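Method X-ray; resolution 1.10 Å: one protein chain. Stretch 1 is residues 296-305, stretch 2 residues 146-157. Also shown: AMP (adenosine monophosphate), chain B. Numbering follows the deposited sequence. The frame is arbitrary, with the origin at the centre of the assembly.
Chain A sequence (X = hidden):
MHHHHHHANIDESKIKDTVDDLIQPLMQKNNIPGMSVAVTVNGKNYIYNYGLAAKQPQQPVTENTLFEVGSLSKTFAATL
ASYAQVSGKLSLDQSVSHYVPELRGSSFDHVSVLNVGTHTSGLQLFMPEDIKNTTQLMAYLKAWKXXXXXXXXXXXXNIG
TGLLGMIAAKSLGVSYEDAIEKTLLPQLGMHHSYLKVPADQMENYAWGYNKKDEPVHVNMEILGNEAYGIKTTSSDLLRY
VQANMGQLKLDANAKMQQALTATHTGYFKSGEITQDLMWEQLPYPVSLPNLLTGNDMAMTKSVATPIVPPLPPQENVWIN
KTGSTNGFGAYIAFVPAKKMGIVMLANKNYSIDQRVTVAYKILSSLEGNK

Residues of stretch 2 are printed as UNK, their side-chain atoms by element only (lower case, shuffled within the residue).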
ATOM      1  N   ASP A 296       4.811  11.867   6.529  1.00  9.03           N
ATOM      2  CA  ASP A 296       5.680  11.770   7.693  1.00 10.02           C
ATOM      3  C   ASP A 296       4.838  11.515   8.937  1.00 10.58           C
ATOM      4  O   ASP A 296       4.889  12.253   9.920  1.00 11.66           O
ATOM      5  CB  ASP A 296       6.522  13.035   7.807  1.00 12.53           C
ATOM      6  CG  ASP A 296       7.576  12.947   8.897  1.00 16.75           C
ATOM      7  OD1 ASP A 296       7.937  11.824   9.296  1.00 16.53           O
ATOM      8  OD2 ASP A 296       8.042  14.015   9.351  1.00 21.95           O
ATOM      9  N   MET A 297       4.007  10.469   8.875  1.00  8.95           N
ATOM     10  CA  MET A 297       3.060  10.135   9.935  1.00  8.47           C
ATOM     11  C   MET A 297       3.173   8.673  10.350  1.00  9.66           C
ATOM     12  O   MET A 297       2.224   8.119  10.919  1.00  9.98           O
ATOM     13  CB  MET A 297       1.621  10.447   9.515  1.00  9.51           C
ATOM     14  CG  MET A 297       1.398  11.883   9.076  1.00  9.60           C
ATOM     15  SD  MET A 297      -0.309  12.203   8.618  1.00 10.80           S
ATOM     16  CE  MET A 297      -1.080  12.235  10.240  1.00 12.08           C
ATOM     17  N   ALA A 298       4.316   8.043  10.084  1.00 10.37           N
ATOM     18  CA  ALA A 298       4.422   6.593  10.176  1.00 11.78           C
ATOM     19  C   ALA A 298       4.602   6.082  11.596  1.00 11.06           C
ATOM     20  O   ALA A 298       4.234   4.937  11.877  1.00 13.54           O
ATOM     21  CB  ALA A 298       5.602   6.103   9.338  1.00 16.57           C
ATOM     22  N   MET A 299       5.180   6.881  12.495  1.00  8.87           N
ATOM     23  CA  MET A 299       5.642   6.358  13.771  1.00  9.48           C
ATOM     24  C   MET A 299       5.206   7.176  14.972  1.00  9.05           C
ATOM     25  O   MET A 299       5.595   6.844  16.097  1.00 10.15           O
ATOM     26  CB  MET A 299       7.170   6.220  13.780  1.00 11.31           C
ATOM     27  CG  MET A 299       7.691   5.239  12.752  1.00 10.88           C
ATOM     28  SD  MET A 299       9.469   5.194  12.706  1.00 13.71           S
ATOM     29  CE  MET A 299       9.815   6.710  11.824  1.00 20.45           C
ATOM     30  N   THR A 300       4.408   8.218  14.777  1.00  9.22           N
ATOM     31  CA  THR A 300       3.954   9.070  15.861  1.00  9.35           C
ATOM     32  C   THR A 300       2.433   9.084  15.915  1.00  8.03           C
ATOM     33  O   THR A 300       1.751   8.928  14.896  1.00  9.10           O
ATOM     34  CB  THR A 300       4.452  10.506  15.680  1.00 10.04           C
ATOM     35  OG1 THR A 300       3.940  11.029  14.450  1.00 10.41           O
ATOM     36  CG2 THR A 300       5.981  10.562  15.671  1.00 10.15           C
ATOM     37  N   LYS A 301       1.909   9.288  17.116  1.00  8.11           N
ATOM     38  CA  LYS A 301       0.474   9.416  17.304  1.00  7.62           C
ATOM     39  C   LYS A 301       0.024  10.814  16.901  1.00  8.76           C
ATOM     40  O   LYS A 301       0.719  11.802  17.161  1.00 11.26           O
ATOM     41  CB  LYS A 301       0.129   9.168  18.773  1.00  8.36           C
ATOM     42  CG  LYS A 301      -1.362   9.249  19.060  1.00  8.41           C
ATOM     43  CD  LYS A 301      -1.764   8.426  20.276  1.00 12.05           C
ATOM     44  CE  LYS A 301      -1.132   8.931  21.545  1.00 14.47           C
ATOM     45  NZ  LYS A 301      -1.527   8.068  22.704  1.00 10.76           N
ATOM     46  N   SER A 302      -1.141  10.900  16.259  1.00  8.18           N
ATOM     47  CA  SER A 302      -1.763  12.175  15.939  1.00  8.84           C
ATOM     48  C   SER A 302      -3.232  12.134  16.337  1.00  8.42           C
ATOM     49  O   SER A 302      -3.821  11.068  16.523  1.00  9.19           O
ATOM     50  CB  SER A 302      -1.648  12.497  14.445  1.00  9.55           C
ATOM     51  OG  SER A 302      -2.174  11.434  13.662  1.00 11.03           O
ATOM     52  N   VAL A 303      -3.829  13.316  16.469  1.00  9.29           N
ATOM     53  CA  VAL A 303      -5.266  13.406  16.687  1.00  9.71           C
ATOM     54  C   VAL A 303      -5.990  13.022  15.403  1.00  9.53           C
ATOM     55  O   VAL A 303      -5.581  13.410  14.301  1.00 10.85           O
ATOM     56  CB  VAL A 303      -5.628  14.836  17.124  1.00 10.90           C
ATOM     57  CG1 VAL A 303      -7.142  15.038  17.155  1.00 13.77           C
ATOM     58  CG2 VAL A 303      -5.022  15.141  18.484  1.00 14.24           C
ATOM     59  N   ALA A 304      -7.074  12.256  15.529  1.00  8.21           N
ATOM     60  CA  ALA A 304      -7.914  11.901  14.392  1.00  9.27           C
ATOM     61  C   ALA A 304      -9.303  12.482  14.605  1.00  8.54           C
ATOM     62  O   ALA A 304      -9.827  12.461  15.723  1.00 10.73           O
ATOM     63  CB  ALA A 304      -8.014  10.385  14.231  1.00 10.56           C
ATOM     64  N   THR A 305      -9.890  13.013  13.541  1.00  8.55           N
ATOM     65  CA  THR A 305     -11.208  13.614  13.616  1.00 10.57           C
ATOM     66  C   THR A 305     -12.125  12.916  12.622  1.00  8.26           C
ATOM     67  O   THR A 305     -11.780  12.817  11.438  1.00  8.43           O
ATOM     68  CB  THR A 305     -11.124  15.114  13.294  1.00 12.81           C
ATOM     69  OG1 THR A 305     -10.280  15.753  14.263  1.00 15.47           O
ATOM     70  CG2 THR A 305     -12.506  15.750  13.342  1.00 16.95           C
ATOM     71  N   UNK A 146      -6.003   0.269  24.871  1.00 10.91           N
ATOM     72  CA  UNK A 146      -5.413   1.448  24.230  1.00 11.06           C
ATOM     73  C   UNK A 146      -5.194   2.575  25.228  1.00  9.80           C
ATOM     74  O   UNK A 146      -5.875   2.674  26.255  1.00 10.22           O
ATOM     75  c   UNK A 146      -7.751   1.371  23.787  1.00 13.26           C
ATOM     76  c   UNK A 146      -6.470   1.840  23.194  1.00 11.43           C
ATOM     77  c   UNK A 146      -7.422   0.096  24.514  1.00 12.45           C
ATOM     78  N   UNK A 147      -4.231   3.442  24.905  1.00 10.81           N
ATOM     79  CA  UNK A 147      -3.945   4.591  25.756  1.00 11.08           C
ATOM     80  C   UNK A 147      -5.055   5.630  25.697  1.00 10.91           C
ATOM     81  O   UNK A 147      -5.271   6.359  26.672  1.00 12.61           O
ATOM     82  c   UNK A 147      -2.613   5.219  25.346  1.00 12.22           C
ATOM     83  N   UNK A 148      -5.742   5.727  24.561  1.00  9.64           N
ATOM     84  CA  UNK A 148      -6.869   6.617  24.356  1.00  9.16           C
ATOM     85  C   UNK A 148      -8.031   5.785  23.846  1.00  8.91           C
ATOM     86  O   UNK A 148      -7.842   4.671  23.355  1.00  9.57           O
ATOM     87  c   UNK A 148      -6.552   7.675  23.294  1.00  9.81           C
ATOM     88  o   UNK A 148      -4.273   7.881  22.673  1.00 10.92           O
ATOM     89  o   UNK A 148      -4.983   9.077  24.375  1.00 13.05           O
ATOM     90  c   UNK A 148      -5.174   8.255  23.455  1.00 11.52           C
ATOM     91  N   UNK A 149      -9.236   6.335  23.935  1.00  8.53           N
ATOM     92  CA  UNK A 149     -10.389   5.632  23.390  1.00 10.04           C
ATOM     93  C   UNK A 149     -10.213   5.426  21.892  1.00  8.59           C
ATOM     94  O   UNK A 149      -9.778   6.328  21.169  1.00  9.13           O
ATOM     95  c   UNK A 149     -11.660   6.441  23.632  1.00 10.29           C
ATOM     96  N   UNK A 150     -10.561   4.229  21.427  1.00  8.22           N
ATOM     97  CA  UNK A 150     -10.514   3.960  19.998  1.00  8.63           C
ATOM     98  C   UNK A 150     -11.350   4.988  19.255  1.00  7.56           C
ATOM     99  O   UNK A 150     -12.465   5.320  19.672  1.00  9.12           O
ATOM    100  c   UNK A 150     -11.049   2.560  19.714  1.00  9.58           C
ATOM    101  N   UNK A 151     -10.792   5.512  18.164  1.00  8.29           N
ATOM    102  CA  UNK A 151     -11.451   6.523  17.372  1.00  9.00           C
ATOM    103  C   UNK A 151     -11.033   7.950  17.653  1.00  8.51           C
ATOM    104  O   UNK A 151     -11.543   8.857  16.992  1.00 11.11           O
ATOM    105  N   UNK A 152     -10.124   8.183  18.605  1.00  8.47           N
ATOM    106  CA  UNK A 152      -9.701   9.538  18.943  1.00  7.57           C
ATOM    107  C   UNK A 152      -8.354   9.916  18.347  1.00  7.87           C
ATOM    108  O   UNK A 152      -8.095  11.109  18.139  1.00  8.34           O
ATOM    109  o   UNK A 152      -8.657   8.783  21.008  1.00  8.68           O
ATOM    110  c   UNK A 152      -9.612   9.709  20.467  1.00  8.37           C
ATOM    111  c   UNK A 152     -10.963   9.495  21.130  1.00 10.63           C
ATOM    112  N   UNK A 153      -7.495   8.931  18.091  1.00  7.48           N
ATOM    113  CA  UNK A 153      -6.141   9.181  17.623  1.00  7.26           C
ATOM    114  C   UNK A 153      -5.797   8.221  16.500  1.00  7.15           C
ATOM    115  O   UNK A 153      -6.359   7.129  16.390  1.00  8.25           O
ATOM    116  c   UNK A 153      -5.254  10.098  19.804  1.00  7.91           C
ATOM    117  n   UNK A 153      -5.088  11.871  21.086  1.00 10.41           N
ATOM    118  c   UNK A 153      -5.129   9.034  18.763  1.00  7.88           C
ATOM    119  n   UNK A 153      -6.233  10.085  20.775  1.00  8.55           N
ATOM    120  c   UNK A 153      -4.546  11.236  19.995  1.00  9.59           C
ATOM    121  c   UNK A 153      -6.109  11.162  21.533  1.00  9.97           C
ATOM    122  N   UNK A 154      -4.844   8.641  15.675  1.00  7.19           N
ATOM    123  CA  UNK A 154      -4.298   7.812  14.614  1.00  7.33           C
ATOM    124  C   UNK A 154      -2.904   7.354  15.016  1.00  7.17           C
ATOM    125  O   UNK A 154      -2.028   8.184  15.289  1.00  8.00           O
ATOM    126  c   UNK A 154      -4.235   8.591  13.305  1.00  7.70           C
ATOM    127  n   UNK A 154      -3.213   7.859   9.681  1.00  7.80           N
ATOM    128  c   UNK A 154      -3.587   8.613  10.877  1.00  7.81           C
ATOM    129  c   UNK A 154      -3.750   7.755  12.126  1.00  7.65           C
ATOM    130  n   UNK A 154      -1.737   6.893   8.200  1.00  8.24           N
ATOM    131  n   UNK A 154      -0.939   7.959  10.069  1.00  8.33           N
ATOM    132  c   UNK A 154      -1.964   7.574   9.319  1.00  7.71           C
ATOM    133  N   UNK A 155      -2.712   6.041  15.049  1.00  6.77           N
ATOM    134  CA  UNK A 155      -1.419   5.408  15.262  1.00  7.39           C
ATOM    135  C   UNK A 155      -1.289   4.382  14.146  1.00  6.56           C
ATOM    136  O   UNK A 155      -1.968   3.354  14.158  1.00  6.50           O
ATOM    137  c   UNK A 155       0.017   4.013  16.766  1.00  9.03           C
ATOM    138  c   UNK A 155      -1.310   4.738  16.640  1.00  8.33           C
ATOM    139  c   UNK A 155      -1.488   5.769  17.757  1.00  9.70           C
ATOM    140  N   UNK A 156      -0.459   4.680  13.159  1.00  6.95           N
ATOM    141  CA  UNK A 156      -0.235   3.745  12.064  1.00  6.71           C
ATOM    142  C   UNK A 156       0.193   2.399  12.643  1.00  6.80           C
ATOM    143  O   UNK A 156       1.069   2.339  13.514  1.00  7.15           O
ATOM    144  c   UNK A 156       2.562   2.118   8.632  1.00 13.94           C
ATOM    145  c   UNK A 156       0.625   3.067   7.618  1.00  9.05           C
ATOM    146  c   UNK A 156       0.339   3.734   8.792  1.00  9.38           C
ATOM    147  o   UNK A 156       1.998   1.598   6.367  1.00 10.83           O
ATOM    148  c   UNK A 156       1.723   2.255   7.546  1.00  9.21           C
ATOM    149  c   UNK A 156       0.857   4.340  11.175  1.00  7.37           C
ATOM    150  c   UNK A 156       2.271   2.793   9.803  1.00 12.98           C
ATOM    151  c   UNK A 156       1.144   3.591   9.908  1.00  7.32           C
ATOM    152  N   UNK A 157      -0.443   1.313  12.198  1.00  7.12           N
ATOM    153  CA  UNK A 157      -0.289   0.044  12.905  1.00  7.19           C
ATOM    154  C   UNK A 157      -0.260  -1.153  11.969  1.00  6.47           C
ATOM    155  O   UNK A 157      -1.232  -1.409  11.247  1.00  7.24           O
ATOM    156  o   UNK A 157      -1.274  -1.402  14.587  1.00  7.21           O
ATOM    157  c   UNK A 157      -1.405  -0.145  13.933  1.00  7.17           C
TER
HETATM  158  P   AMP B 401       5.125  -0.078   5.828  1.00 11.05           P
HETATM  159  O1P AMP B 401       6.049  -0.370   4.686  1.00 10.25           O
HETATM  160  O2P AMP B 401       4.919   1.355   6.238  1.00 13.01           O
HETATM  161  O5' AMP B 401       5.530  -0.953   7.091  1.00 11.88           O
HETATM  162  C5' AMP B 401       5.789  -2.342   6.947  1.00 14.31           C
HETATM  163  C4' AMP B 401       7.254  -2.657   7.107  1.00 14.03           C
HETATM  164  O4' AMP B 401       7.656  -2.451   8.488  1.00 15.46           O
HETATM  165  C3' AMP B 401       7.644  -4.099   6.812  1.00 14.95           C
HETATM  166  O3' AMP B 401       7.828  -4.354   5.432  1.00 14.78           O
HETATM  167  C2' AMP B 401       8.896  -4.292   7.654  1.00 16.26           C
HETATM  168  O2' AMP B 401      10.023  -3.694   7.026  1.00 16.55           O
HETATM  169  C1' AMP B 401       8.544  -3.473   8.893  1.00 16.13           C
HETATM  170  N9  AMP B 401       7.860  -4.292   9.912  1.00 17.82           N
HETATM  171  C8  AMP B 401       6.565  -4.174  10.283  1.00 16.63           C
HETATM  172  N7  AMP B 401       6.248  -5.077  11.248  1.00 16.41           N
HETATM  173  C5  AMP B 401       7.361  -5.794  11.500  1.00 17.37           C
HETATM  174  C6  AMP B 401       7.722  -6.907  12.406  1.00 18.77           C
HETATM  175  N6  AMP B 401       6.805  -7.443  13.245  1.00 19.70           N
HETATM  176  N1  AMP B 401       8.993  -7.371  12.360  1.00 22.17           N
HETATM  177  C2  AMP B 401       9.912  -6.845  11.526  1.00 22.85           C
HETATM  178  N3  AMP B 401       9.652  -5.832  10.676  1.00 21.90           N
HETATM  179  C4  AMP B 401       8.419  -5.274  10.620  1.00 18.45           C
HETATM  180  O   HOH W   1     -11.987  11.592  17.120  1.00 18.34           O
HETATM  181  O   HOH W   2      -0.704   9.422  12.635  1.00  9.84           O
HETATM  182  O   HOH W   3       2.740   4.388  14.512  1.00  8.91           O
HETATM  183  O   HOH W   4       1.378   6.865  13.183  1.00 13.50           O

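At position 146 three side-chain carbons close a ring onto the backbone N, out of reach of stretch 1: Pro146. Position 147 has a single carbon, CB, 4.0 Å from Lys301 NZ. This is Ala147, small enough to sit beside the lysine's end without crowding it. Position 148 carries two carbons, the second bearing two oxygens, one of them 2.8 Å from Lys301 NZ. A carboxylate is what an ammonium group calls for: Asp148, whose OD2 forms a salt bridge with that lysine.

Positions 149 and 150 each have one carbon and do not touch stretch 1; they are Ala149 and Ala150. Position 151 has no side-chain atoms, and its phi of 98° would jam a CB against the carbonyl O of Ala150. It is Gly151, at the third place of a type II turn that begins at Ala149. Position 152 shows one carbon carrying an oxygen and a carbon, the branch of Thr152. Its CB points away from stretch 1; OG1 turns back to donate to Ala149 O at 2.7 Å, bracing the turn.

At position 153 one carbon leads to a five-membered ring of three carbons and two nitrogens, lying near Val303 CA: His153. Its ND1 donates to Thr152 OG1 at 2.8 Å, while its CB packs 3.7 Å from Lys301 CD.

Position 154 extends through three carbons and a nitrogen to a carbon with two more nitrogens. This is Arg154, all trans through chi3, long enough to bring NH1 to Met297 O at 3.3 Å, a weak hydrogen bond near the guanidinium plane. Three carbons, branched at CB, mark position 155 as Val155; its CG2 meets Lys301 CD at 3.7 Å, apolar against apolar.

Position 156 has one carbon, then a six-carbon ring bearing an oxygen: Tyr156. Its CB lies 3.5 Å from Ala298 O, and its OH reaches to 2.9 Å from AMP O2P. One carbon and one oxygen at position 157 give Ser157, which points away and caps the following helix.

The contact is built on a short antiparallel pairing. Arg154 N donates to Ser302 O at 2.8 Å, Ser302 N to Arg154 O at 3.0 Å, and Ala304 N to Thr152 O at 3.0 Å. The side chains of Ser302 and Arg154 share a face, where water 2 bonds to Ser302 OG and Arg154 NH1. Beyond the ladder, water 4 joins Tyr156 N to Met297 O and Thr300 O, while the Lys301 salt bridge ties in the loop before the turn.

Stretch 2, residues 146-157: PADAAGTHRVYS
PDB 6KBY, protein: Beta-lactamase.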